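Local coordinates for odorant-binding protein 1F (Rattus norvegicus, PDB 3FIQ) that is a secreted lipocalin of the nasal epithelium that binds a wide variety of chemical odorants, at residues R36-H41 with N56-S61; T18-A23 with T146-P151; I98-V103 with L116-R121; A23-K28 with S108-N113. One frame throughout, in Å; residues are numbered along the deposited sequence.

Contact 1: residues R36-H41 with N56-S61; sequences RAYFQH and NVKLDS. With EDO (1,2-ethanediol), chain C.
Two backbone hydrogen bonds join Tyr-38 and Asn-56, the one bridged pair here. Tyr-38 N donates to Asn-56 O at 2.8 Å, and Asn-56 N to Tyr-38 O, also at 2.8 Å; both are nearly straight. Past this antiparallel hydrogen-bonded pair the chains splay, and a water takes over the direct pairing: it donates to Arg-36 O and accepts from Lys-58 N, 2.9 Å from each.

Side-chain contacts are few. Tyr-38 CG stands beside its own backbone N (chi1 -68°), which brings the ring edge next to the acceptor of that N-H: Asn-56 O lies near the ring plane, 3.5 Å from CD1. Further out on the ring, CE1 meets Lys-58 CG at 3.9 Å, carbon to carbon. Val-57 sets CG1 3.6 Å from Arg-36 O.

The polar ends are held by the C-terminal region: Tyr-38 OH by Thr-152, Gln-40 NE2 by Asn-156. A molecule of 1,2-ethanediol, probably from the crystallisation liquor, accepts a bond from Asp-60 N.

The pair belongs to the hairpin of strands 38-44 and 50-59, where Gln-40 and His-41 both face Ile-54 in a classic beta bulge that adds to the strand twist usual in a lipocalin barrel.

Contact 2: residues T18-A23 with T146-P151; sequences TLYIVA and TQHLVP
Tyr-20 lays one face of its ring over His-148 CD2, which comes within 3.5 Å of Tyr-20 CE1. The two planes are only 19° apart but slid along each other, with centroids 4.7 Å apart, so the overlap is slight and confined to neighbouring rims. The histidine gets there with CG anti to its backbone N (chi1 -176°). Its edge is used as well, for Leu-19 O lies near the imidazole plane beside CD2. Pro-151 CD packs above one face of the same imidazole, toward its rim.

Beneath the rings the backbones run antiparallel. Tyr-20 and His-148 form a non-hydrogen-bonded pair, beside which Tyr-20 CA makes a CA-H...O contact to Gln-147 O at 3.1 Å. Ile-21 and Gln-147 are the hydrogen-bonded pair next to it, joined by two bonds of 2.9 Å, Ile-21 N to Gln-147 O and Gln-147 N to Ile-21 O. A third bond, Leu-149 N to Leu-19 O, is 3.0 Å.

On the face of Ile-21, Leu-149 CD2 touches both Ile-21 CD1 and Thr-18 CG2, 3.7 Å from each. Leu-19 and Val-150 lie side by side, CD2 to CG2 at 3.6 Å.

The short strand 147-148 thus attaches to strand 14-23, whose backbone also bonds to strand 111-119. Helix 126-138 packs on Tyr-20 through Lys-129 and Leu-132, while Arg-36 touches Leu-149 and Val-29 touches Ile-21.

Contact 3: residues I98-V103 with L116-R121; sequences IFFHNV and LVAGKR
The hairpin of strands 97-105 and 111-119 forms part of the curled antiparallel sheet of the lipocalin barrel, and Phe-99 meets Val-117 on one of its faces. These side chains lie side by side and point the same way. Both methyls of the valine reach the CD1-CE1 bond of the ring: CG1 is 3.7 Å from Phe-99 CE1, and CG2 is equally close to CD1. Leu-132 of helix 126-138 packs against both residues.

The other face carries Ile-98, Phe-100, Leu-116 and Ala-118 and probably lines the barrel interior, which in lipocalins houses the ligand; Phe-39 and Met-42 join it there. Phe-100 turns its edge to Leu-116 O and to Ala-118 CB, 4.2 Å from CE2. Its CD2 lies 4.2 Å from Leu-116 CD2, and Ile-98 CG2 meets one ring face.

Ile-98 and Ala-118 exchange two backbone bonds, with Ala-118 N to Ile-98 O at 2.8 Å; Phe-100 and Leu-116 exchange two more, with Phe-100 N to Leu-116 O at 2.9 Å.

Across the two segments, then, the buried side chains meet only by apolar contact. Phe-99 and Val-117 turn their main-chain groups outward, bonding to strands 85-93 and 14-23 respectively.

Contact 4: residues A23-K28 with S108-N113; sequences ADNVEK and SGKETN
Asp-24 reaches Asn-113 through a short side chain that touches it at every step beyond CB. CG stands between the backbone N and the carbonyl carbon (chi1 57°), 3.7 Å from Asn-113 N. Of its oxygens, OD1 accepts a bond from Asn-113 N at 2.9 Å, met on the syn side and 33° out of the carboxylate plane. OD1 also lies against Thr-112 CG2. The other tip, OD2, takes a bond of 2.6 Å from a water that donates as well to Glu-111 O and accepts from Asn-113 ND2. The backbone of Asp-24 completes the grip: its N donates to Asn-113 O at 3.1 Å. That same carbonyl oxygen receives a CA-H...O contact from Ala-23.

Further out, Thr-112 sits between the loop residues. Its OG1 faces Asn-25 and lies 3.6 Å from Lys-28 CG, while its CG2 packs 3.9 Å from Ala-23 CB. At the exposed end of the contact Lys-110 and Glu-27 meet tip to tip in a salt bridge, NZ to OE2 at 3.0 Å; the lysine crosses Asn-25 on the way. Lys-28 sends its ammonium group to Asp-106 instead, in a second salt bridge.

The loop after strand 14-23, which probably reaches over the barrel's open end as in lipocalins generally, is thus tied to the start of strand 111-119 mainly by polar groups. Each oxygen of the Asp-24 carboxylate has its own donor, Asn-113 N or the water, which would be expected to favour its ionised form, and the paired charges of Glu-27 and Lys-110 probably balance one another at this exposed edge.

Overall arrangement
Burial and chemistry change together across the four contacts. Contact 3 is the core case, fully buried and about 5 Å from the centre of the chain; contact 4, about 14 Å out, relies on a salt bridge and a carboxylate that accepts from the backbone. Contacts 1 and 2 are intermediate, mixing backbone pairing with side chains that reach beyond it. Strand 14-23 connects them: Thr-18 OG1 bonds to Ala-37 O and Phe-39 N of contact 1, Leu-19 and Tyr-20 bond to Val-117 of contact 3, and Ala-23 belongs to both contacts 2 and 4. Contacts 3 and 4 share strand 111-119. Contacts 1 and 3 close hairpins, whereas contacts 2 and 4 join segments far apart in sequence.

Contact 1: residues R36-H41 with N56-S61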
loop_
_atom_site.group_PDB
_atom_site.type_symbol
_atom_site.label_atom_id
_atom_site.label_comp_id
_atom_site.label_asym_id
_atom_site.label_seq_id
_atom_site.Cartn_x
_atom_site.Cartn_y
_atom_site.Cartn_z
ATOM N N ARG A 36 -6.845 -0.319 5.532
ATOM C CA ARG A 36 -7.357 0.651 4.532
ATOM C C ARG A 36 -6.585 1.950 4.706
ATOM O O ARG A 36 -7.076 2.921 5.288
ATOM C CB ARG A 36 -8.830 0.896 4.686
ATOM C CG ARG A 36 -9.465 1.699 3.578
ATOM C CD ARG A 36 -10.901 1.906 3.796
ATOM N NE ARG A 36 -11.540 2.697 2.707
ATOM C CZ ARG A 36 -12.103 2.173 1.604
ATOM N NH1 ARG A 36 -12.139 0.863 1.375
ATOM N NH2 ARG A 36 -12.748 3.012 0.747
ATOM N N ALA A 37 -5.386 1.952 4.132
ATOM C CA ALA A 37 -4.435 3.028 4.346
ATOM C C ALA A 37 -4.464 3.995 3.201
ATOM O O ALA A 37 -4.233 3.593 2.023
ATOM C CB ALA A 37 -3.058 2.458 4.396
ATOM N N TYR A 38 -4.742 5.249 3.546
ATOM C CA TYR A 38 -4.762 6.371 2.571
ATOM C C TYR A 38 -3.368 7.028 2.649
ATOM O O TYR A 38 -3.076 7.794 3.583
ATOM C CB TYR A 38 -5.810 7.375 2.917
ATOM C CG TYR A 38 -7.254 6.919 2.781
ATOM C CD1 TYR A 38 -7.883 6.174 3.793
ATOM C CD2 TYR A 38 -7.993 7.217 1.625
ATOM C CE1 TYR A 38 -9.239 5.752 3.620
ATOM C CE2 TYR A 38 -9.296 6.819 1.473
ATOM C CZ TYR A 38 -9.912 6.078 2.478
ATOM O OH TYR A 38 -11.232 5.687 2.360
ATOM N N PHE A 39 -2.484 6.664 1.713
ATOM C CA PHE A 39 -1.105 7.186 1.792
ATOM C C PHE A 39 -1.139 8.686 1.755
ATOM O O PHE A 39 -2.014 9.307 1.147
ATOM C CB PHE A 39 -0.274 6.662 0.602
ATOM C CG PHE A 39 0.390 5.290 0.878
ATOM C CD1 PHE A 39 -0.186 4.331 1.689
ATOM C CD2 PHE A 39 1.569 4.961 0.261
ATOM C CE1 PHE A 39 0.448 3.078 1.931
ATOM C CE2 PHE A 39 2.167 3.715 0.491
ATOM C CZ PHE A 39 1.602 2.787 1.294
ATOM N N GLN A 40 -0.137 9.259 2.410
ATOM C CA GLN A 40 0.170 10.674 2.312
ATOM C C GLN A 40 1.573 10.965 1.823
ATOM O O GLN A 40 1.790 11.914 1.046
ATOM C CB GLN A 40 -0.094 11.307 3.681
ATOM C CG GLN A 40 0.097 12.834 3.681
ATOM C CD GLN A 40 -0.334 13.425 4.997
ATOM O OE1 GLN A 40 0.491 13.650 5.904
ATOM N NE2 GLN A 40 -1.614 13.662 5.111
ATOM N N HIS A 41 2.581 10.238 2.317
ATOM C CA HIS A 41 3.971 10.598 2.041
ATOM C C HIS A 41 4.869 9.430 2.252
ATOM O O HIS A 41 4.589 8.580 3.105
ATOM C CB HIS A 41 4.387 11.746 3.014
ATOM C CG HIS A 41 5.650 12.472 2.656
ATOM N ND1 HIS A 41 6.887 12.056 3.112
ATOM C CD2 HIS A 41 5.885 13.561 1.854
ATOM C CE1 HIS A 41 7.822 12.865 2.611
ATOM N NE2 HIS A 41 7.246 13.795 1.890
ATOM N N ASN A 56 -3.076 7.902 6.415
ATOM C CA ASN A 56 -4.242 8.068 7.267
ATOM C C ASN A 56 -5.132 6.866 7.183
ATOM O O ASN A 56 -5.243 6.216 6.151
ATOM C CB ASN A 56 -5.061 9.352 6.909
ATOM C CG ASN A 56 -4.386 10.568 7.431
ATOM O OD1 ASN A 56 -4.485 10.866 8.646
ATOM N ND2 ASN A 56 -3.651 11.226 6.590
ATOM N N VAL A 57 -5.887 6.629 8.265
ATOM C CA VAL A 57 -7.041 5.756 8.228
ATOM C C VAL A 57 -8.166 6.634 8.672
ATOM O O VAL A 57 -7.965 7.606 9.376
ATOM C CB VAL A 57 -6.927 4.469 9.142
ATOM C CG1 VAL A 57 -5.827 3.570 8.654
ATOM C CG2 VAL A 57 -6.838 4.801 10.610
ATOM N N LYS A 58 -9.365 6.357 8.213
ATOM C CA LYS A 58 -10.490 7.117 8.639
ATOM C C LYS A 58 -11.076 6.417 9.831
ATOM O O LYS A 58 -11.285 5.196 9.802
ATOM C CB LYS A 58 -11.538 7.210 7.555
ATOM C CG LYS A 58 -11.149 7.902 6.317
ATOM C CD LYS A 58 -10.830 9.360 6.490
ATOM C CE LYS A 58 -11.869 10.151 7.322
ATOM N NZ LYS A 58 -13.104 10.712 6.619
ATOM N N LEU A 59 -11.308 7.196 10.904
ATOM C CA LEU A 59 -11.860 6.626 12.132
ATOM C C LEU A 59 -12.936 7.597 12.556
ATOM O O LEU A 59 -12.672 8.769 12.803
ATOM C CB LEU A 59 -10.829 6.467 13.247
ATOM C CG LEU A 59 -11.371 6.008 14.576
ATOM C CD1 LEU A 59 -11.709 4.540 14.442
ATOM C CD2 LEU A 59 -10.221 6.214 15.569
ATOM N N ASP A 60 -14.164 7.101 12.652
ATOM C CA ASP A 60 -15.349 7.937 12.583
ATOM C C ASP A 60 -15.252 8.853 11.337
ATOM O O ASP A 60 -14.904 8.408 10.224
ATOM C CB ASP A 60 -15.576 8.635 13.909
ATOM C CG ASP A 60 -15.516 7.652 15.107
ATOM O OD1 ASP A 60 -16.169 6.573 15.052
ATOM O OD2 ASP A 60 -14.724 7.862 16.056
ATOM N N SER A 61 -15.444 10.121 11.492
ATOM C CA SER A 61 -15.356 10.914 10.305
ATOM C C SER A 61 -14.004 11.524 10.132
ATOM O O SER A 61 -13.840 12.327 9.212
ATOM C CB SER A 61 -16.323 12.037 10.380
ATOM O OG SER A 61 -16.165 12.801 11.564
HETATM C C1 EDO C . -16.004 3.424 9.990
HETATM O O1 EDO C . -15.670 2.068 10.362
HETATM C C2 EDO C . -14.950 4.456 10.375
HETATM O O2 EDO C . -14.487 4.377 11.756
HETATM O O HOH W 1 -9.474 3.949 6.549
#

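Contact 2: residues T18-A23 with T146-P151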
loop_
_atom_site.group_PDB
_atom_site.type_symbol
_atom_site.label_atom_id
_atom_site.label_comp_id
_atom_site.label_asym_id
_atom_site.label_seq_id
_atom_site.Cartn_x
_atom_site.Cartn_y
_atom_site.Cartn_z
ATOM N N THR A 18 -3.206 6.799 -2.049
ATOM C CA THR A 18 -3.656 5.452 -2.376
ATOM C C THR A 18 -4.783 5.530 -3.352
ATOM O O THR A 18 -5.841 6.139 -3.072
ATOM C CB THR A 18 -4.131 4.732 -1.147
ATOM O OG1 THR A 18 -3.093 4.671 -0.175
ATOM C CG2 THR A 18 -4.549 3.279 -1.487
ATOM N N LEU A 19 -4.620 4.819 -4.469
ATOM C CA LEU A 19 -5.677 4.727 -5.476
ATOM C C LEU A 19 -6.579 3.528 -5.309
ATOM O O LEU A 19 -7.805 3.674 -5.316
ATOM C CB LEU A 19 -5.071 4.712 -6.883
ATOM C CG LEU A 19 -4.199 5.909 -7.274
ATOM C CD1 LEU A 19 -3.843 5.862 -8.759
ATOM C CD2 LEU A 19 -4.913 7.181 -6.992
ATOM N N TYR A 20 -5.989 2.324 -5.132
ATOM C CA TYR A 20 -6.743 1.114 -4.994
ATOM C C TYR A 20 -6.063 0.235 -3.974
ATOM O O TYR A 20 -4.842 0.262 -3.838
ATOM C CB TYR A 20 -6.791 0.310 -6.310
ATOM C CG TYR A 20 -7.576 0.973 -7.428
ATOM C CD1 TYR A 20 -8.939 0.725 -7.554
ATOM C CD2 TYR A 20 -6.969 1.824 -8.309
ATOM C CE1 TYR A 20 -9.667 1.389 -8.553
ATOM C CE2 TYR A 20 -7.701 2.504 -9.270
ATOM C CZ TYR A 20 -9.008 2.231 -9.432
ATOM O OH TYR A 20 -9.703 2.918 -10.413
ATOM N N ILE A 21 -6.867 -0.569 -3.262
ATOM C CA ILE A 21 -6.307 -1.659 -2.467
ATOM C C ILE A 21 -7.122 -2.897 -2.739
ATOM O O ILE A 21 -8.331 -2.842 -2.719
ATOM C CB ILE A 21 -6.376 -1.370 -0.944
ATOM C CG1 ILE A 21 -5.824 -0.023 -0.578
ATOM C CG2 ILE A 21 -5.690 -2.441 -0.162
ATOM C CD1 ILE A 21 -5.996 0.352 0.890
ATOM N N VAL A 22 -6.481 -4.057 -2.938
ATOM C CA VAL A 22 -7.240 -5.289 -3.060
ATOM C C VAL A 22 -6.637 -6.318 -2.109
ATOM O O VAL A 22 -5.425 -6.336 -1.903
ATOM C CB VAL A 22 -7.285 -5.758 -4.457
ATOM C CG1 VAL A 22 -5.983 -6.128 -4.948
ATOM C CG2 VAL A 22 -8.308 -6.927 -4.625
ATOM N N ALA A 23 -7.441 -7.132 -1.446
ATOM C CA ALA A 23 -6.897 -8.050 -0.448
ATOM C C ALA A 23 -7.770 -9.305 -0.393
ATOM O O ALA A 23 -8.906 -9.248 -0.815
ATOM C CB ALA A 23 -6.831 -7.431 0.921
ATOM N N THR A 146 -11.769 -5.527 -4.600
ATOM C CA THR A 146 -11.046 -4.302 -4.879
ATOM C C THR A 146 -11.729 -3.062 -4.348
ATOM O O THR A 146 -12.933 -2.905 -4.512
ATOM C CB THR A 146 -10.929 -4.101 -6.372
ATOM O OG1 THR A 146 -10.154 -5.179 -6.927
ATOM C CG2 THR A 146 -10.201 -2.817 -6.747
ATOM N N GLN A 147 -10.949 -2.211 -3.661
ATOM C CA GLN A 147 -11.446 -0.948 -3.107
ATOM C C GLN A 147 -10.778 0.212 -3.815
ATOM O O GLN A 147 -9.570 0.274 -3.924
ATOM C CB GLN A 147 -10.993 -0.862 -1.621
ATOM C CG GLN A 147 -11.365 -2.036 -0.789
ATOM C CD GLN A 147 -12.868 -2.183 -0.532
ATOM O OE1 GLN A 147 -13.511 -1.245 -0.103
ATOM N NE2 GLN A 147 -13.429 -3.398 -0.817
ATOM N N HIS A 148 -11.584 1.118 -4.364
ATOM C CA HIS A 148 -11.150 2.362 -4.943
ATOM C C HIS A 148 -11.236 3.396 -3.862
ATOM O O HIS A 148 -12.323 3.696 -3.367
ATOM C CB HIS A 148 -12.102 2.707 -6.051
ATOM C CG HIS A 148 -11.757 3.932 -6.828
ATOM N ND1 HIS A 148 -12.736 4.721 -7.387
ATOM C CD2 HIS A 148 -10.574 4.461 -7.219
ATOM C CE1 HIS A 148 -12.174 5.719 -8.050
ATOM N NE2 HIS A 148 -10.853 5.563 -8.006
ATOM N N LEU A 149 -10.116 3.945 -3.461
ATOM C CA LEU A 149 -10.053 4.877 -2.347
ATOM C C LEU A 149 -10.198 6.342 -2.735
ATOM O O LEU A 149 -10.438 7.192 -1.841
ATOM C CB LEU A 149 -8.776 4.687 -1.501
ATOM C CG LEU A 149 -8.916 3.690 -0.333
ATOM C CD1 LEU A 149 -9.309 2.299 -0.829
ATOM C CD2 LEU A 149 -7.678 3.610 0.467
ATOM N N VAL A 150 -10.037 6.696 -3.995
ATOM C CA VAL A 150 -10.021 8.102 -4.368
ATOM C C VAL A 150 -11.231 8.893 -3.900
ATOM O O VAL A 150 -11.074 10.006 -3.338
ATOM C CB VAL A 150 -9.784 8.253 -5.865
ATOM C CG1 VAL A 150 -9.969 9.704 -6.298
ATOM C CG2 VAL A 150 -8.400 7.727 -6.212
ATOM N N PRO A 151 -12.442 8.338 -4.060
ATOM C CA PRO A 151 -13.607 9.164 -3.697
ATOM C C PRO A 151 -13.795 9.484 -2.241
ATOM O O PRO A 151 -14.458 10.447 -1.889
ATOM C CB PRO A 151 -14.788 8.303 -4.144
ATOM C CG PRO A 151 -14.214 7.396 -5.180
ATOM C CD PRO A 151 -12.867 7.072 -4.691
#

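Contact 3: residues I98-V103 with L116-R121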
loop_
_atom_site.group_PDB
_atom_site.type_symbol
_atom_site.label_atom_id
_atom_site.label_comp_id
_atom_site.label_asym_id
_atom_site.label_seq_id
_atom_site.Cartn_x
_atom_site.Cartn_y
_atom_site.Cartn_z
ATOM N N ILE A 98 3.100 3.147 -8.110
ATOM C CA ILE A 98 3.742 1.981 -7.518
ATOM C C ILE A 98 2.713 0.987 -7.116
ATOM O O ILE A 98 1.737 1.361 -6.447
ATOM C CB ILE A 98 4.624 2.358 -6.323
ATOM C CG1 ILE A 98 5.733 3.283 -6.804
ATOM C CG2 ILE A 98 5.230 1.090 -5.677
ATOM C CD1 ILE A 98 6.641 3.796 -5.678
ATOM N N PHE A 99 2.854 -0.256 -7.551
ATOM C CA PHE A 99 2.105 -1.385 -6.994
ATOM C C PHE A 99 2.903 -2.105 -5.901
ATOM O O PHE A 99 3.994 -2.601 -6.191
ATOM C CB PHE A 99 1.792 -2.426 -8.053
ATOM C CG PHE A 99 0.817 -2.006 -9.160
ATOM C CD1 PHE A 99 0.294 -0.708 -9.310
ATOM C CD2 PHE A 99 0.345 -2.991 -10.000
ATOM C CE1 PHE A 99 -0.574 -0.419 -10.320
ATOM C CE2 PHE A 99 -0.522 -2.681 -11.027
ATOM C CZ PHE A 99 -0.964 -1.431 -11.195
ATOM N N PHE A 100 2.456 -2.091 -4.653
ATOM C CA PHE A 100 3.069 -2.802 -3.556
ATOM C C PHE A 100 2.300 -4.075 -3.288
ATOM O O PHE A 100 1.110 -4.129 -3.374
ATOM C CB PHE A 100 2.979 -1.989 -2.249
ATOM C CG PHE A 100 3.900 -0.794 -2.195
ATOM C CD1 PHE A 100 5.221 -0.944 -1.921
ATOM C CD2 PHE A 100 3.389 0.501 -2.334
ATOM C CE1 PHE A 100 6.057 0.157 -1.800
ATOM C CE2 PHE A 100 4.249 1.609 -2.230
ATOM C CZ PHE A 100 5.606 1.397 -1.954
ATOM N N HIS A 101 3.019 -5.123 -2.909
ATOM C CA HIS A 101 2.441 -6.319 -2.377
ATOM C C HIS A 101 2.806 -6.350 -0.901
ATOM O O HIS A 101 3.939 -6.032 -0.513
ATOM C CB HIS A 101 3.042 -7.545 -3.016
ATOM C CG HIS A 101 2.466 -8.808 -2.506
ATOM N ND1 HIS A 101 3.144 -9.637 -1.636
ATOM C CD2 HIS A 101 1.295 -9.423 -2.767
ATOM C CE1 HIS A 101 2.392 -10.684 -1.359
ATOM N NE2 HIS A 101 1.271 -10.580 -2.029
ATOM N N ASN A 102 1.808 -6.585 -0.047
ATOM C CA ASN A 102 2.010 -6.712 1.390
ATOM C C ASN A 102 1.348 -7.998 1.908
ATOM O O ASN A 102 0.294 -8.393 1.458
ATOM C CB ASN A 102 1.442 -5.526 2.160
ATOM C CG ASN A 102 1.712 -5.610 3.670
ATOM O OD1 ASN A 102 0.756 -5.406 4.525
ATOM N ND2 ASN A 102 2.891 -5.850 4.040
ATOM N N VAL A 103 2.046 -8.701 2.797
ATOM C CA VAL A 103 1.495 -9.775 3.573
ATOM C C VAL A 103 1.437 -9.238 5.005
ATOM O O VAL A 103 2.460 -8.847 5.617
ATOM C CB VAL A 103 2.359 -11.045 3.543
ATOM C CG1 VAL A 103 1.682 -12.087 4.414
ATOM C CG2 VAL A 103 2.457 -11.477 2.070
ATOM N N LEU A 116 -1.564 -2.941 -2.942
ATOM C CA LEU A 116 -1.928 -1.544 -2.764
ATOM C C LEU A 116 -1.297 -0.714 -3.876
ATOM O O LEU A 116 -0.106 -0.849 -4.177
ATOM C CB LEU A 116 -1.405 -1.042 -1.372
ATOM C CG LEU A 116 -1.755 0.423 -1.094
ATOM C CD1 LEU A 116 -1.974 0.599 0.386
ATOM C CD2 LEU A 116 -0.664 1.335 -1.462
ATOM N N VAL A 117 -2.094 0.117 -4.542
ATOM C CA VAL A 117 -1.612 0.984 -5.596
ATOM C C VAL A 117 -1.456 2.393 -5.095
ATOM O O VAL A 117 -2.450 3.039 -4.687
ATOM C CB VAL A 117 -2.647 0.969 -6.760
ATOM C CG1 VAL A 117 -2.202 1.888 -7.881
ATOM C CG2 VAL A 117 -2.857 -0.421 -7.320
ATOM N N ALA A 118 -0.211 2.865 -5.067
ATOM C CA ALA A 118 0.119 4.229 -4.615
ATOM C C ALA A 118 0.386 5.081 -5.855
ATOM O O ALA A 118 0.936 4.597 -6.829
ATOM C CB ALA A 118 1.351 4.213 -3.751
ATOM N N GLY A 119 -0.026 6.317 -5.787
ATOM C CA GLY A 119 0.097 7.212 -6.926
ATOM C C GLY A 119 0.489 8.639 -6.632
ATOM O O GLY A 119 0.239 9.128 -5.568
ATOM N N LYS A 120 1.012 9.291 -7.673
ATOM C CA LYS A 120 1.209 10.752 -7.696
ATOM C C LYS A 120 0.237 11.390 -8.632
ATOM O O LYS A 120 0.402 12.532 -9.008
ATOM C CB LYS A 120 2.632 11.134 -8.039
ATOM C CG LYS A 120 3.664 10.687 -7.034
ATOM C CD LYS A 120 5.058 11.134 -7.377
ATOM C CE LYS A 120 6.016 10.912 -6.256
ATOM N NZ LYS A 120 5.961 11.831 -5.048
ATOM N N ARG A 121 -0.784 10.641 -9.005
ATOM C CA ARG A 121 -1.888 11.135 -9.826
ATOM C C ARG A 121 -3.197 10.453 -9.328
ATOM O O ARG A 121 -3.111 9.490 -8.571
ATOM C CB ARG A 121 -1.636 10.793 -11.269
ATOM C CG ARG A 121 -1.433 9.322 -11.529
ATOM C CD ARG A 121 -1.019 9.078 -12.881
ATOM N NE ARG A 121 -2.045 9.495 -13.811
ATOM C CZ ARG A 121 -1.781 9.951 -15.026
ATOM N NH1 ARG A 121 -0.526 10.063 -15.432
ATOM N NH2 ARG A 121 -2.766 10.292 -15.815
#

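Contact 4: residues A23-K28 with S108-N113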
loop_
_atom_site.group_PDB
_atom_site.type_symbol
_atom_site.label_atom_id
_atom_site.label_comp_id
_atom_site.label_asym_id
_atom_site.label_seq_id
_atom_site.Cartn_x
_atom_site.Cartn_y
_atom_site.Cartn_z
ATOM N N ALA A 23 -7.441 -7.132 -1.446
ATOM C CA ALA A 23 -6.897 -8.050 -0.448
ATOM C C ALA A 23 -7.770 -9.305 -0.393
ATOM O O ALA A 23 -8.906 -9.248 -0.815
ATOM C CB ALA A 23 -6.831 -7.431 0.921
ATOM N N ASP A 24 -7.232 -10.431 0.082
ATOM C CA ASP A 24 -8.042 -11.631 0.164
ATOM C C ASP A 24 -8.927 -11.739 1.371
ATOM O O ASP A 24 -9.807 -12.598 1.371
ATOM C CB ASP A 24 -7.164 -12.902 0.054
ATOM C CG ASP A 24 -6.106 -12.984 1.050
ATOM O OD1 ASP A 24 -5.871 -12.042 1.811
ATOM O OD2 ASP A 24 -5.373 -14.019 1.017
ATOM N N ASN A 25 -8.766 -10.877 2.365
ATOM C CA ASN A 25 -9.659 -10.733 3.523
ATOM C C ASN A 25 -10.267 -9.326 3.405
ATOM O O ASN A 25 -9.639 -8.316 3.748
ATOM C CB ASN A 25 -8.923 -10.920 4.848
ATOM C CG ASN A 25 -8.502 -12.347 5.107
ATOM O OD1 ASN A 25 -7.328 -12.629 5.470
ATOM N ND2 ASN A 25 -9.418 -13.287 4.853
ATOM N N VAL A 26 -11.478 -9.199 2.877
ATOM C CA VAL A 26 -11.965 -7.881 2.482
ATOM C C VAL A 26 -12.179 -6.950 3.658
ATOM O O VAL A 26 -12.061 -5.731 3.504
ATOM C CB VAL A 26 -13.280 -7.964 1.617
ATOM C CG1 VAL A 26 -14.394 -8.428 2.389
ATOM C CG2 VAL A 26 -13.557 -6.648 0.949
ATOM N N GLU A 27 -12.538 -7.498 4.821
ATOM C CA GLU A 27 -12.765 -6.676 5.976
ATOM C C GLU A 27 -11.528 -5.872 6.322
ATOM O O GLU A 27 -11.627 -4.816 6.952
ATOM C CB GLU A 27 -13.219 -7.503 7.161
ATOM C CG GLU A 27 -12.215 -8.352 7.770
ATOM C CD GLU A 27 -11.982 -9.694 7.069
ATOM O OE1 GLU A 27 -12.627 -10.067 6.014
ATOM O OE2 GLU A 27 -11.154 -10.378 7.718
ATOM N N LYS A 28 -10.336 -6.338 5.915
ATOM C CA LYS A 28 -9.130 -5.633 6.280
ATOM C C LYS A 28 -8.983 -4.370 5.475
ATOM O O LYS A 28 -8.265 -3.471 5.938
ATOM C CB LYS A 28 -7.916 -6.513 5.997
ATOM C CG LYS A 28 -7.800 -7.706 6.929
ATOM C CD LYS A 28 -7.379 -7.362 8.275
ATOM C CE LYS A 28 -7.160 -8.594 9.142
ATOM N NZ LYS A 28 -6.770 -8.144 10.496
ATOM N N SER A 108 -3.861 -11.926 15.674
ATOM C CA SER A 108 -4.549 -13.202 15.917
ATOM C C SER A 108 -3.993 -14.292 15.077
ATOM O O SER A 108 -4.412 -15.446 15.205
ATOM C CB SER A 108 -6.042 -13.111 15.640
ATOM O OG SER A 108 -6.296 -13.059 14.244
ATOM N N GLY A 109 -3.040 -13.950 14.227
ATOM C CA GLY A 109 -2.414 -14.933 13.357
ATOM C C GLY A 109 -3.001 -15.038 11.944
ATOM O O GLY A 109 -2.513 -15.807 11.131
ATOM N N LYS A 110 -4.010 -14.258 11.653
ATOM C CA LYS A 110 -4.684 -14.316 10.380
ATOM C C LYS A 110 -3.773 -13.649 9.345
ATOM O O LYS A 110 -3.278 -12.532 9.533
ATOM C CB LYS A 110 -6.015 -13.597 10.442
ATOM C CG LYS A 110 -6.834 -13.642 9.159
ATOM C CD LYS A 110 -8.081 -12.767 9.239
ATOM C CE LYS A 110 -9.303 -13.529 9.675
ATOM N NZ LYS A 110 -10.531 -13.013 8.927
ATOM N N GLU A 111 -3.580 -14.324 8.239
ATOM C CA GLU A 111 -2.758 -13.776 7.151
ATOM C C GLU A 111 -3.594 -13.205 6.059
ATOM O O GLU A 111 -4.521 -13.853 5.560
ATOM C CB GLU A 111 -1.942 -14.906 6.538
ATOM C CG GLU A 111 -0.837 -14.421 5.622
ATOM C CD GLU A 111 0.050 -15.570 5.083
ATOM O OE1 GLU A 111 0.495 -16.400 5.925
ATOM O OE2 GLU A 111 0.282 -15.615 3.834
ATOM N N THR A 112 -3.254 -11.975 5.631
ATOM C CA THR A 112 -3.923 -11.273 4.575
ATOM C C THR A 112 -2.874 -10.856 3.539
ATOM O O THR A 112 -1.831 -10.279 3.853
ATOM C CB THR A 112 -4.641 -10.005 5.098
ATOM O OG1 THR A 112 -5.521 -10.348 6.189
ATOM C CG2 THR A 112 -5.473 -9.285 4.027
ATOM N N ASN A 113 -3.164 -11.202 2.308
ATOM C CA ASN A 113 -2.397 -10.781 1.127
ATOM C C ASN A 113 -3.033 -9.562 0.496
ATOM O O ASN A 113 -4.202 -9.581 0.195
ATOM C CB ASN A 113 -2.290 -11.951 0.138
ATOM C CG ASN A 113 -1.146 -12.902 0.541
ATOM O OD1 ASN A 113 -0.045 -12.781 0.055
ATOM N ND2 ASN A 113 -1.402 -13.778 1.478
HETATM O O HOH W 2 -3.836 -14.666 3.007
#